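Local coordinates for protein N-terminal domain of PorA (28-171) (Porphyromonas gingivalis ATCC 33277, PDB 6KJK) that is a type IX secretion system cargo protein, this part being its N-terminal domain, that affects PorXY-SigP signalling, at residues Q4-K8 with L124-N128; T19-T23 with E33-K37; F36-N42 with G86-L92; N49-T55 with T110-E116; V100-T106 with Y133-G137. All coordinates share one frame; numbering follows the deposited sequence. Where two conformers were deposited one is given.

Contact 1 of 5, residues Q4-K8 with L124-N128; sequences QVVIK and LATVN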
# COMPACT_ATOMS: atom_id res chain seq x y z
N GLN A 4 -17.80 4.26 3.78
CA GLN A 4 -17.38 5.34 4.68
C GLN A 4 -15.87 5.41 4.87
O GLN A 4 -15.35 6.43 5.29
CB GLN A 4 -18.07 5.22 6.04
CG GLN A 4 -19.60 5.12 5.99
CD GLN A 4 -20.30 6.46 6.00
OE1 GLN A 4 -19.85 7.41 6.64
NE2 GLN A 4 -21.42 6.55 5.28
N VAL A 5 -15.15 4.34 4.56
CA VAL A 5 -13.69 4.34 4.61
C VAL A 5 -13.18 4.41 3.18
O VAL A 5 -13.61 3.61 2.34
CB VAL A 5 -13.15 3.09 5.31
CG1 VAL A 5 -11.64 3.08 5.25
CG2 VAL A 5 -13.64 3.07 6.74
N VAL A 6 -12.30 5.36 2.90
CA VAL A 6 -11.75 5.55 1.57
C VAL A 6 -10.23 5.65 1.65
O VAL A 6 -9.65 5.92 2.72
CB VAL A 6 -12.32 6.78 0.82
CG1 VAL A 6 -13.84 6.66 0.72
CG2 VAL A 6 -11.96 8.09 1.52
N ILE A 7 -9.60 5.45 0.51
CA ILE A 7 -8.17 5.67 0.34
C ILE A 7 -8.01 6.88 -0.57
O ILE A 7 -8.69 6.99 -1.59
CB ILE A 7 -7.49 4.42 -0.22
CG1 ILE A 7 -7.62 3.28 0.82
CG2 ILE A 7 -6.03 4.68 -0.54
CD1 ILE A 7 -7.39 1.88 0.26
N LYS A 8 -7.15 7.81 -0.16
CA LYS A 8 -6.86 9.02 -0.90
C LYS A 8 -5.41 8.97 -1.35
O LYS A 8 -4.52 8.58 -0.59
CB LYS A 8 -7.08 10.22 0.03
CG LYS A 8 -6.93 11.59 -0.59
CD LYS A 8 -7.32 12.67 0.41
CE LYS A 8 -7.27 14.05 -0.18
NZ LYS A 8 -7.86 15.02 0.79
N LEU A 124 -13.11 -2.93 3.92
CA LEU A 124 -13.74 -1.62 3.89
C LEU A 124 -13.27 -0.76 2.73
O LEU A 124 -14.01 0.13 2.29
CB LEU A 124 -13.44 -0.86 5.18
CG LEU A 124 -13.80 -1.63 6.45
CD1 LEU A 124 -13.17 -1.00 7.67
CD2 LEU A 124 -15.32 -1.69 6.61
N ALA A 125 -12.05 -0.98 2.25
CA ALA A 125 -11.47 -0.23 1.16
C ALA A 125 -10.27 -1.00 0.65
O ALA A 125 -9.57 -1.63 1.43
CB ALA A 125 -11.00 1.17 1.60
N THR A 126 -10.06 -0.94 -0.66
CA THR A 126 -8.99 -1.69 -1.30
C THR A 126 -8.37 -0.82 -2.38
O THR A 126 -9.08 -0.12 -3.11
CB THR A 126 -9.59 -2.94 -1.95
OG1 THR A 126 -10.10 -3.78 -0.92
CG2 THR A 126 -8.54 -3.72 -2.76
N VAL A 127 -7.05 -0.91 -2.49
CA VAL A 127 -6.33 -0.29 -3.59
C VAL A 127 -5.34 -1.31 -4.13
O VAL A 127 -4.73 -2.08 -3.36
CB VAL A 127 -5.63 1.02 -3.18
CG1 VAL A 127 -4.63 0.82 -2.03
CG2 VAL A 127 -5.00 1.72 -4.36
N ASN A 128 -5.22 -1.34 -5.44
CA ASN A 128 -4.23 -2.16 -6.14
C ASN A 128 -3.11 -1.24 -6.59
O ASN A 128 -3.37 -0.19 -7.18
CB ASN A 128 -4.86 -2.87 -7.34
CG ASN A 128 -6.02 -3.67 -6.96
OD1 ASN A 128 -5.88 -4.72 -6.30
ND2 ASN A 128 -7.21 -3.18 -7.27
O HOH W 1 -15.92 1.68 3.63

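Contact 2 of 5, residues T19-T23 with E33-K37; sequences TVDIT and EMKFK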
# COMPACT_ATOMS: atom_id res chain seq x y z
N THR A 19 -6.80 1.13 -9.21
CA THR A 19 -5.43 0.75 -9.48
C THR A 19 -4.58 2.00 -9.65
O THR A 19 -4.96 2.92 -10.38
CB THR A 19 -5.31 -0.17 -10.71
OG1 THR A 19 -6.05 -1.36 -10.45
CG2 THR A 19 -3.86 -0.51 -10.97
N VAL A 20 -3.47 2.05 -8.93
CA VAL A 20 -2.54 3.17 -8.91
C VAL A 20 -1.21 2.68 -9.43
O VAL A 20 -0.63 1.72 -8.87
CB VAL A 20 -2.37 3.73 -7.48
CG1 VAL A 20 -1.25 4.78 -7.47
CG2 VAL A 20 -3.67 4.36 -7.00
N ASP A 21 -0.70 3.33 -10.47
CA ASP A 21 0.59 2.98 -11.05
C ASP A 21 1.66 3.94 -10.54
O ASP A 21 1.48 5.16 -10.60
CB ASP A 21 0.57 3.08 -12.59
CG ASP A 21 -0.20 1.96 -13.26
OD1 ASP A 21 -0.64 0.98 -12.63
OD2 ASP A 21 -0.38 2.06 -14.50
N ILE A 22 2.72 3.39 -9.99
CA ILE A 22 3.87 4.14 -9.53
C ILE A 22 5.00 3.83 -10.50
O ILE A 22 5.24 2.65 -10.80
CB ILE A 22 4.26 3.69 -8.11
CG1 ILE A 22 3.11 3.91 -7.09
CG2 ILE A 22 5.55 4.35 -7.66
CD1 ILE A 22 2.80 5.34 -6.81
N THR A 23 5.66 4.86 -11.03
CA THR A 23 6.76 4.68 -11.96
C THR A 23 8.06 5.28 -11.45
O THR A 23 9.12 4.92 -11.95
CB THR A 23 6.43 5.34 -13.31
OG1 THR A 23 6.12 6.72 -13.06
CG2 THR A 23 5.25 4.67 -13.97
N GLU A 33 14.34 1.79 -5.11
CA GLU A 33 13.20 1.92 -4.21
C GLU A 33 12.09 2.66 -4.93
O GLU A 33 12.34 3.69 -5.57
CB GLU A 33 13.57 2.66 -2.92
CG GLU A 33 12.44 2.65 -1.89
CD GLU A 33 12.73 3.47 -0.66
OE1 GLU A 33 12.20 4.60 -0.55
OE2 GLU A 33 13.48 2.98 0.21
N MET A 34 10.88 2.13 -4.85
CA MET A 34 9.68 2.78 -5.34
C MET A 34 8.71 2.90 -4.17
O MET A 34 8.69 2.04 -3.28
CB MET A 34 9.05 1.98 -6.48
CG MET A 34 10.06 1.78 -7.60
SD MET A 34 9.45 0.89 -9.03
CE MET A 34 8.39 2.14 -9.76
N LYS A 35 7.91 3.96 -4.15
CA LYS A 35 7.06 4.19 -2.98
C LYS A 35 5.67 4.65 -3.37
O LYS A 35 5.52 5.61 -4.14
CB LYS A 35 7.70 5.21 -2.06
CG LYS A 35 6.89 5.51 -0.82
CD LYS A 35 7.58 6.63 -0.07
CE LYS A 35 7.54 6.43 1.42
NZ LYS A 35 7.56 7.74 2.14
N PHE A 36 4.67 4.00 -2.81
CA PHE A 36 3.28 4.45 -2.85
C PHE A 36 2.97 5.16 -1.55
O PHE A 36 3.35 4.71 -0.47
CB PHE A 36 2.36 3.23 -2.98
CG PHE A 36 0.92 3.52 -2.72
CD1 PHE A 36 0.09 3.93 -3.74
CD2 PHE A 36 0.38 3.42 -1.46
CE1 PHE A 36 -1.23 4.21 -3.51
CE2 PHE A 36 -0.94 3.70 -1.21
CZ PHE A 36 -1.76 4.09 -2.25
N LYS A 37 2.28 6.30 -1.66
CA LYS A 37 1.86 7.07 -0.50
C LYS A 37 0.40 7.44 -0.65
O LYS A 37 -0.03 7.90 -1.71
CB LYS A 37 2.68 8.37 -0.35
CG LYS A 37 4.10 8.16 0.19
CD LYS A 37 4.86 9.49 0.15
CE LYS A 37 4.27 10.46 1.15
NZ LYS A 37 5.26 11.48 1.62

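Contact 3 of 5, residues F36-N42 with G86-L92; sequences FKGMVIN and GGEGEPL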
# COMPACT_ATOMS: atom_id res chain seq x y z
N PHE A 36 4.67 4.00 -2.81
CA PHE A 36 3.28 4.45 -2.85
C PHE A 36 2.97 5.16 -1.55
O PHE A 36 3.35 4.71 -0.47
CB PHE A 36 2.36 3.23 -2.98
CG PHE A 36 0.92 3.52 -2.72
CD1 PHE A 36 0.09 3.93 -3.74
CD2 PHE A 36 0.38 3.42 -1.46
CE1 PHE A 36 -1.23 4.21 -3.51
CE2 PHE A 36 -0.94 3.70 -1.21
CZ PHE A 36 -1.76 4.09 -2.25
N LYS A 37 2.28 6.30 -1.66
CA LYS A 37 1.86 7.07 -0.50
C LYS A 37 0.40 7.44 -0.65
O LYS A 37 -0.03 7.90 -1.71
CB LYS A 37 2.68 8.37 -0.35
CG LYS A 37 4.10 8.16 0.19
CD LYS A 37 4.86 9.49 0.15
CE LYS A 37 4.27 10.46 1.15
NZ LYS A 37 5.26 11.48 1.62
N GLY A 38 -0.35 7.30 0.43
CA GLY A 38 -1.73 7.71 0.43
C GLY A 38 -2.20 7.90 1.85
O GLY A 38 -1.39 8.01 2.79
N MET A 39 -3.51 7.99 2.01
CA MET A 39 -4.15 8.20 3.30
C MET A 39 -5.37 7.30 3.37
O MET A 39 -6.10 7.16 2.37
CB MET A 39 -4.66 9.65 3.44
CG MET A 39 -3.58 10.72 3.40
SD MET A 39 -2.58 10.81 4.90
CE MET A 39 -3.84 10.64 6.09
N VAL A 40 -5.63 6.71 4.53
CA VAL A 40 -6.89 6.01 4.79
C VAL A 40 -7.75 6.94 5.63
O VAL A 40 -7.34 7.38 6.71
CB VAL A 40 -6.64 4.68 5.51
CG1 VAL A 40 -7.98 4.01 5.77
CG2 VAL A 40 -5.77 3.79 4.64
N ILE A 41 -8.97 7.22 5.14
CA ILE A 41 -9.84 8.21 5.76
C ILE A 41 -11.14 7.55 6.16
O ILE A 41 -11.74 6.84 5.35
CB ILE A 41 -10.10 9.38 4.79
CG1 ILE A 41 -8.78 10.08 4.48
CG2 ILE A 41 -11.13 10.40 5.35
CD1 ILE A 41 -8.80 10.93 3.26
N ASN A 42 -11.59 7.79 7.38
CA ASN A 42 -12.91 7.35 7.81
C ASN A 42 -13.82 8.57 7.76
O ASN A 42 -13.60 9.52 8.52
CB ASN A 42 -12.83 6.80 9.23
CG ASN A 42 -14.19 6.62 9.87
OD1 ASN A 42 -15.19 6.44 9.17
ND2 ASN A 42 -14.23 6.66 11.21
N GLY A 86 -10.16 8.25 11.65
CA GLY A 86 -11.22 9.24 11.58
C GLY A 86 -11.09 10.10 10.34
O GLY A 86 -10.49 9.71 9.32
N GLY A 87 -11.68 11.30 10.40
CA GLY A 87 -11.83 12.11 9.20
C GLY A 87 -10.56 12.73 8.70
O GLY A 87 -10.46 13.06 7.50
N GLU A 88 -9.60 12.96 9.57
CA GLU A 88 -8.35 13.56 9.11
C GLU A 88 -7.47 12.54 8.40
O GLU A 88 -6.69 12.90 7.52
CB GLU A 88 -7.60 14.16 10.28
CG GLU A 88 -8.31 15.38 10.82
CD GLU A 88 -7.65 15.93 12.06
OE1 GLU A 88 -6.91 16.93 11.95
OE2 GLU A 88 -7.88 15.35 13.14
N GLY A 89 -7.59 11.27 8.78
CA GLY A 89 -6.96 10.21 8.02
C GLY A 89 -5.67 9.72 8.65
O GLY A 89 -5.06 10.37 9.51
N GLU A 90 -5.25 8.55 8.19
CA GLU A 90 -4.03 7.95 8.64
C GLU A 90 -3.10 7.74 7.44
O GLU A 90 -3.51 7.10 6.45
CB GLU A 90 -4.30 6.62 9.29
CG GLU A 90 -3.05 5.94 9.82
CD GLU A 90 -2.46 6.63 11.06
OE1 GLU A 90 -2.74 7.82 11.29
OE2 GLU A 90 -1.70 5.94 11.78
N PRO A 91 -1.88 8.22 7.48
CA PRO A 91 -0.96 7.97 6.36
C PRO A 91 -0.74 6.49 6.12
O PRO A 91 -0.69 5.67 7.04
CB PRO A 91 0.35 8.64 6.81
CG PRO A 91 -0.11 9.71 7.77
CD PRO A 91 -1.30 9.15 8.48
N LEU A 92 -0.58 6.16 4.85
CA LEU A 92 -0.35 4.81 4.37
C LEU A 92 0.79 4.88 3.37
O LEU A 92 0.75 5.69 2.44
CB LEU A 92 -1.61 4.33 3.63
CG LEU A 92 -1.47 3.03 2.84
CD1 LEU A 92 -1.10 1.84 3.75
CD2 LEU A 92 -2.77 2.78 2.08

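Contact 4 of 5, residues N49-T55 with T110-E116; sequences NVIGKIT and TFSCFPE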
# COMPACT_ATOMS: atom_id res chain seq x y z
N ASN A 49 -11.90 1.22 14.32
CA ASN A 49 -10.63 0.52 14.40
C ASN A 49 -10.49 -0.40 13.20
O ASN A 49 -11.40 -1.19 12.91
CB ASN A 49 -10.55 -0.30 15.69
CG ASN A 49 -10.32 0.56 16.92
OD1 ASN A 49 -10.13 1.77 16.81
ND2 ASN A 49 -10.28 -0.06 18.08
N VAL A 50 -9.37 -0.29 12.51
CA VAL A 50 -9.13 -1.08 11.31
C VAL A 50 -7.75 -1.73 11.38
O VAL A 50 -6.88 -1.35 12.18
CB VAL A 50 -9.27 -0.24 10.04
CG1 VAL A 50 -10.65 0.40 9.96
CG2 VAL A 50 -8.23 0.86 9.98
N ILE A 51 -7.54 -2.71 10.50
CA ILE A 51 -6.22 -3.27 10.25
C ILE A 51 -5.97 -3.17 8.75
O ILE A 51 -6.90 -3.40 7.96
CB ILE A 51 -6.14 -4.73 10.70
CG1 ILE A 51 -6.30 -4.85 12.21
CG2 ILE A 51 -4.84 -5.38 10.28
CD1 ILE A 51 -6.59 -6.27 12.65
N GLY A 52 -4.76 -2.81 8.38
CA GLY A 52 -4.36 -2.76 6.96
C GLY A 52 -3.55 -4.00 6.62
O GLY A 52 -2.71 -4.43 7.40
N LYS A 53 -3.87 -4.59 5.47
CA LYS A 53 -3.21 -5.82 5.04
C LYS A 53 -2.80 -5.73 3.59
O LYS A 53 -3.59 -5.31 2.73
CB LYS A 53 -4.11 -7.05 5.21
CG LYS A 53 -4.61 -7.27 6.62
CD LYS A 53 -5.17 -8.66 6.77
CE LYS A 53 -5.84 -8.81 8.14
NZ LYS A 53 -6.29 -10.22 8.38
N ILE A 54 -1.58 -6.19 3.32
CA ILE A 54 -1.22 -6.54 1.96
C ILE A 54 -1.80 -7.92 1.69
O ILE A 54 -1.41 -8.90 2.32
CB ILE A 54 0.30 -6.51 1.77
CG1 ILE A 54 0.85 -5.11 2.00
CG2 ILE A 54 0.69 -7.11 0.41
CD1 ILE A 54 0.39 -4.07 0.99
N THR A 55 -2.76 -8.00 0.78
CA THR A 55 -3.51 -9.23 0.54
C THR A 55 -3.01 -9.98 -0.69
O THR A 55 -3.37 -11.16 -0.87
CB THR A 55 -5.01 -8.94 0.37
OG1 THR A 55 -5.18 -8.10 -0.76
CG2 THR A 55 -5.61 -8.25 1.59
N THR A 110 -1.83 -5.64 -3.53
CA THR A 110 -3.16 -5.16 -3.16
C THR A 110 -3.12 -4.86 -1.68
O THR A 110 -2.60 -5.66 -0.90
CB THR A 110 -4.24 -6.18 -3.50
OG1 THR A 110 -4.23 -6.42 -4.92
CG2 THR A 110 -5.63 -5.70 -3.08
N PHE A 111 -3.66 -3.72 -1.29
CA PHE A 111 -3.80 -3.33 0.11
C PHE A 111 -5.29 -3.22 0.39
O PHE A 111 -6.01 -2.53 -0.36
CB PHE A 111 -3.12 -2.00 0.37
CG PHE A 111 -3.40 -1.45 1.74
CD1 PHE A 111 -2.64 -1.84 2.85
CD2 PHE A 111 -4.46 -0.58 1.94
CE1 PHE A 111 -2.92 -1.31 4.12
CE2 PHE A 111 -4.76 -0.07 3.20
CZ PHE A 111 -3.98 -0.43 4.27
N SER A 112 -5.74 -3.80 1.49
CA SER A 112 -7.10 -3.56 1.95
C SER A 112 -7.12 -3.22 3.42
O SER A 112 -6.33 -3.72 4.22
CB SER A 112 -8.01 -4.79 1.75
OG SER A 112 -8.15 -5.09 0.38
N CYS A 113 -8.10 -2.41 3.76
CA CYS A 113 -8.44 -2.07 5.13
C CYS A 113 -9.57 -3.00 5.58
O CYS A 113 -10.57 -3.13 4.87
CB CYS A 113 -8.94 -0.61 5.13
SG CYS A 113 -9.04 0.25 6.67
N PHE A 114 -9.41 -3.63 6.73
CA PHE A 114 -10.45 -4.49 7.26
C PHE A 114 -10.89 -3.96 8.62
O PHE A 114 -10.08 -3.36 9.35
CB PHE A 114 -9.89 -5.88 7.52
CG PHE A 114 -9.56 -6.64 6.28
CD1 PHE A 114 -8.32 -6.48 5.64
CD2 PHE A 114 -10.47 -7.56 5.77
CE1 PHE A 114 -8.03 -7.22 4.50
CE2 PHE A 114 -10.16 -8.29 4.63
CZ PHE A 114 -8.94 -8.11 4.00
N PRO A 115 -12.14 -4.18 9.01
CA PRO A 115 -12.51 -3.97 10.40
C PRO A 115 -11.61 -4.82 11.27
O PRO A 115 -11.10 -5.86 10.86
CB PRO A 115 -13.96 -4.48 10.47
CG PRO A 115 -14.43 -4.55 9.06
CD PRO A 115 -13.21 -4.87 8.26
N GLU A 116 -11.40 -4.33 12.49
CA GLU A 116 -10.54 -4.98 13.47
C GLU A 116 -10.60 -6.50 13.44
O GLU A 116 -9.58 -7.18 13.61
CB GLU A 116 -10.92 -4.47 14.85
CG GLU A 116 -9.74 -4.19 15.65
CD GLU A 116 -10.08 -4.01 17.07
OE1 GLU A 116 -10.95 -3.18 17.42
OE2 GLU A 116 -9.48 -4.76 17.83
O HOH W 2 -13.71 -2.53 13.42
O HOH W 3 -7.90 -7.53 -0.81

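Contact 5 of 5, residues V100-T106 with Y133-G137; sequences VSNEGHT and YKGGG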
# COMPACT_ATOMS: atom_id res chain seq x y z
N VAL A 100 18.75 -3.09 -8.95
CA VAL A 100 18.89 -2.40 -10.22
C VAL A 100 18.99 -3.43 -11.33
O VAL A 100 19.67 -4.46 -11.20
CB VAL A 100 20.14 -1.50 -10.20
CG1 VAL A 100 20.43 -0.94 -11.58
CG2 VAL A 100 19.98 -0.40 -9.19
N SER A 101 18.29 -3.17 -12.43
CA SER A 101 18.33 -4.02 -13.61
C SER A 101 18.17 -3.14 -14.84
O SER A 101 17.57 -2.07 -14.78
CB SER A 101 17.21 -5.08 -13.59
OG SER A 101 17.20 -5.86 -14.77
N ASN A 102 18.72 -3.60 -15.97
CA ASN A 102 18.47 -2.88 -17.22
C ASN A 102 17.11 -3.21 -17.81
O ASN A 102 16.65 -2.51 -18.71
CB ASN A 102 19.57 -3.17 -18.23
CG ASN A 102 20.89 -2.55 -17.83
OD1 ASN A 102 20.92 -1.42 -17.35
ND2 ASN A 102 21.98 -3.29 -18.01
N GLU A 103 16.46 -4.26 -17.32
CA GLU A 103 15.17 -4.73 -17.79
C GLU A 103 14.09 -4.24 -16.83
O GLU A 103 14.31 -4.14 -15.62
CB GLU A 103 15.20 -6.25 -17.77
CG GLU A 103 13.89 -6.97 -18.00
CD GLU A 103 14.05 -8.48 -17.86
OE1 GLU A 103 13.04 -9.19 -17.68
OE2 GLU A 103 15.21 -8.96 -17.93
N GLY A 104 12.91 -3.96 -17.38
CA GLY A 104 11.79 -3.54 -16.57
C GLY A 104 10.98 -4.70 -16.03
O GLY A 104 11.09 -5.84 -16.47
N HIS A 105 10.15 -4.40 -15.04
CA HIS A 105 9.22 -5.38 -14.50
C HIS A 105 8.17 -4.62 -13.72
O HIS A 105 8.31 -3.43 -13.44
CB HIS A 105 9.91 -6.43 -13.61
CG HIS A 105 10.12 -6.00 -12.19
ND1 HIS A 105 11.25 -5.34 -11.76
CD2 HIS A 105 9.35 -6.17 -11.08
CE1 HIS A 105 11.16 -5.10 -10.46
NE2 HIS A 105 10.02 -5.61 -10.03
N THR A 106 7.09 -5.32 -13.39
CA THR A 106 6.03 -4.74 -12.57
C THR A 106 5.94 -5.52 -11.26
O THR A 106 5.74 -6.74 -11.27
CB THR A 106 4.69 -4.79 -13.30
OG1 THR A 106 4.80 -4.08 -14.55
CG2 THR A 106 3.62 -4.14 -12.46
N TYR A 133 8.45 -0.54 -13.03
CA TYR A 133 9.86 -0.16 -13.09
C TYR A 133 10.34 -0.21 -14.54
O TYR A 133 10.23 -1.24 -15.20
CB TYR A 133 10.67 -1.14 -12.27
CG TYR A 133 12.16 -0.98 -12.30
CD1 TYR A 133 12.77 0.13 -11.72
CD2 TYR A 133 12.97 -1.96 -12.88
CE1 TYR A 133 14.15 0.26 -11.71
CE2 TYR A 133 14.35 -1.84 -12.88
CZ TYR A 133 14.94 -0.74 -12.30
OH TYR A 133 16.31 -0.65 -12.30
N LYS A 134 10.89 0.91 -15.02
CA LYS A 134 11.50 1.00 -16.36
C LYS A 134 10.57 0.43 -17.43
O LYS A 134 10.97 -0.41 -18.26
CB LYS A 134 12.89 0.36 -16.40
CG LYS A 134 13.90 1.06 -15.53
CD LYS A 134 15.30 0.48 -15.67
CE LYS A 134 16.30 1.27 -14.82
NZ LYS A 134 17.67 0.70 -14.77
N GLY A 135 9.33 0.87 -17.42
CA GLY A 135 8.34 0.49 -18.39
C GLY A 135 7.43 -0.63 -17.95
O GLY A 135 6.37 -0.82 -18.55
N GLY A 136 7.81 -1.38 -16.91
CA GLY A 136 6.97 -2.44 -16.40
C GLY A 136 7.21 -3.78 -17.04
O GLY A 136 6.56 -4.76 -16.64
N GLY A 137 8.13 -3.87 -17.99
CA GLY A 137 8.50 -5.13 -18.60
C GLY A 137 7.77 -5.39 -19.91
O GLY A 137 6.57 -5.13 -20.01
O HOH W 4 19.01 0.94 -17.15

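Contact 1 of 5, residues Q4-K8 with L124-N128
Ile7 and Val127 form the tight end of this contact. The Ile7 side chain reaches across so that CD1 lies 3.7 Å from Val127 CG1, and the same carbon comes to 3.9 Å from Ala125 CB. Between these two side chains it also rests on the backbone carbon of Thr126, so a single methyl touches three successive residues. Its reach follows from the torsions: CG1 stands anti to the carbonyl carbon (chi1 -64°) and CD1 then continues extended (chi2 162°), carrying the longer branch forward. Val127 receives it chiefly with CG1, its CB lying just behind, the two side chains meeting at a slant.

The two strands belong to different sheets, and the contact is part of the core of a beta sandwich. The evidence is that no direct hydrogen bond joins 4-8 to 124-128, while the strand axes pass within 6.6 Å at an angle of 26°. Each strand bonds elsewhere: Val6 with Ile41 in one sheet, Leu124 with Cys113 in the other. Small Ala125 suits so close an approach, its CB lying 3.6 Å from Val5 O.

Toward Val5 the packing becomes looser and wetter. The nearest side-chain approach of Val5 and Leu124 is CB to CB at 4.0 Å. Beside them a water bridges the backbones, accepting from Val5 N at 2.9 Å and donating to Leu124 O at 2.8 Å. Leu124 is partly exposed here. On the far side of strand 125-133, Thr126 turns from the interface and bonds through OG1 to Ser112.

Contact 2 of 5, residues T19-T23 with E33-K37
A beta-sandwich interface brings Val20 and Ile22, on the outermost strand 18-22 of the mixed sheet, against Met34 and Phe36 on strand 31-42 of the facing antiparallel sheet. The short strand axes come no closer than 8.0 Å and run at 146°. With no hydrogen bond across, the contact is made by apolar groups entering the gap from both sides.

Val20 approaches the edge of the Phe36 ring, close to its plane, with CG1 4.0 Å from CE1. The two side chains cross at about a right angle, so the methyl meets the rim of the ring and not its surface. In Phe36, CG lies anti to the backbone N (chi1 167°), which places the ring beside Val20, and Ile129 on strand 125-133 packs against the same side chain.

Ile22 fills the middle. Two of its methyls lie against the same side of a backbone oxygen: CG2 is 3.7 Å from Lys35 O and CD1 is 3.8 Å from it, while CD1 also reaches Phe36 CA at 4.1 Å. These are van der Waals contacts of hydrocarbon with the peptide. The outward neighbour Asp21 is engaged elsewhere, forming a salt bridge with Lys132 on the adjoining strand.

Met34 and Ile22 slide past each other in opposite directions, with Ile22 CG2 and Met34 CE 4.2 Å apart. The methionine chain is straight as far as the sulfur and then bends (chi3 73°), which carries its methyl to the end of strand 18-22. There CE lies against the backbone, 3.4 Å from Ile22 O and 3.6 Å from Thr23 C.

Contact 3 of 5, residues F36-N42 with G86-L92
Leu92 lies across from Gly38 in an antiparallel hydrogen-bonded pair and reaches out toward Phe36 and Val40. Its CB sits beside the glycine backbone, 3.8 Å from Gly38 O. CG is anti to the backbone N (chi1 170°) and comes to 4.1 Å from Phe36 CE2. At the tip, CD2 meets the edge of that ring, near its plane, at 3.9 Å from CE2, and also touches Val40 CG2 at 4.1 Å. One methyl thus bridges two side chains of the opposite strand.

The backbone holds this register through two reciprocal pairs of bonds. Gly38 N donates to Leu92 O at 2.8 Å and Leu92 N to Gly38 O. Val40 and Glu90 repeat the exchange. Segment 86-92 is a loop up to Gly89, whose positive phi (101°) is mainly a glycine conformation, and the strand begins at Glu90; even so, Asn42 N finds Gly86 O in the loop at 2.9 Å.

Strand 31-42 is thereby joined to strand 90-99, while its other edge bonds to strand 5-9. Val40 and Leu92 face inward, against Phe69 of strand 64-69 and toward Cys113 and Phe111, respectively, on strand 105-115 of the other sheet.

Contact 4 of 5, residues N49-T55 with T110-E116
Asn49 starts the pairing beside Glu116, their side chains lying alongside and pointing the same way. ND2 donates to Glu116 OE1, which lies in the amide plane, at 3.3 Å. Asn49 O takes Glu116 N at 3.2 Å, and a water links these backbone atoms. Val50 CA passes 3.2 Å from Phe114 O. Ile51 exchanges two backbone bonds with Phe114, strands 48-58 and 105-115 being antiparallel neighbours in the mixed sheet of the sandwich. Gly52, without a side chain, lets Phe111 CE1 within 3.5 Å of its CA. Lys53, paired with Ser112, runs its extended chain past Phe114, the two side chains crossing at about a right angle, with CG 3.9 Å from CD1; NZ is 5.2 Å from the ring centroid. Ile54 puts CD1 at the edge of Phe111. Thr55 sets CG2 at the Phe114 edge, in plane, while a water joins its OG1 to Ser112 OG, which also hydrogen-bonds Thr126 OG1 on strand 125-133.

Regular backbone bonding carries the centre, whereas the Asn49-Glu116 end is held by longer bonds, one bent and the other meeting the carboxylate from 57° above its plane. The lysine-ring encounter is mostly hydrocarbon contact, its charge contributing at most a weak attraction.

Contact 5 of 5, residues V100-T106 with Y133-G137
A type I' beta turn from Tyr133 to Gly136 ends strand 125-133, and its first residue pairs with His105 in an antiparallel hydrogen-bonded bridge. Tyr133 N donates to His105 O at 2.9 Å. Tyr133 O is gripped twice, by His105 N at 3.2 Å and by Gly136 N at 3.0 Å, the latter closing the turn. The positive phi values of Lys134 (49°) and Gly135 (97°) are consistent with this type.

At the end of the turn, Thr106 OG1 donates to Gly136 O at 2.8 Å, in the carbonyl plane and on a lone pair. Near the start of segment 100-106, Tyr133 OH accepts a nearly straight bond from Ser101 N (3.2 Å, 174°). Lys134 lays CG over the centre of one face of the Tyr133 ring, and its extended chain brings NZ to Ser101 O at 2.8 Å. Ser101 is itself set by an ST turn, its OG accepting from Glu103 N at 3.1 Å.

This surface contact joins neighbouring strands 105-115 and 125-133 at one end of the sandwich. Tyr133 also reaches the opposite sheet, where its hydroxyl bonds to Glu32 of strand 31-42 and its ring packs edge-to-face with Phe98 of strand 90-99.

Contacts 3 and 4 hold strands together within the two sheets, whereas contacts 1 and 2 pack one sheet on the other. Contact 1 lies between contacts 3 and 4 in the packing, its centre about 9 Å from each of theirs; Lys8 N reaches Met39 O at 2.8 Å, and Leu124 N reaches Cys113 O at 2.7 Å. Contacts 3 and 4 also meet across the core, where Leu92 CD2 is 3.7 Å from Phe111 CE2. Contact 2 shares Phe36 and Lys37 with contact 3 and touches contact 5 where Met34 SD lies 4.0 Å from Tyr133 CB. Contact 5 sits at the far end, about 29 Å between centres from contact 4, although both use strand 105-115.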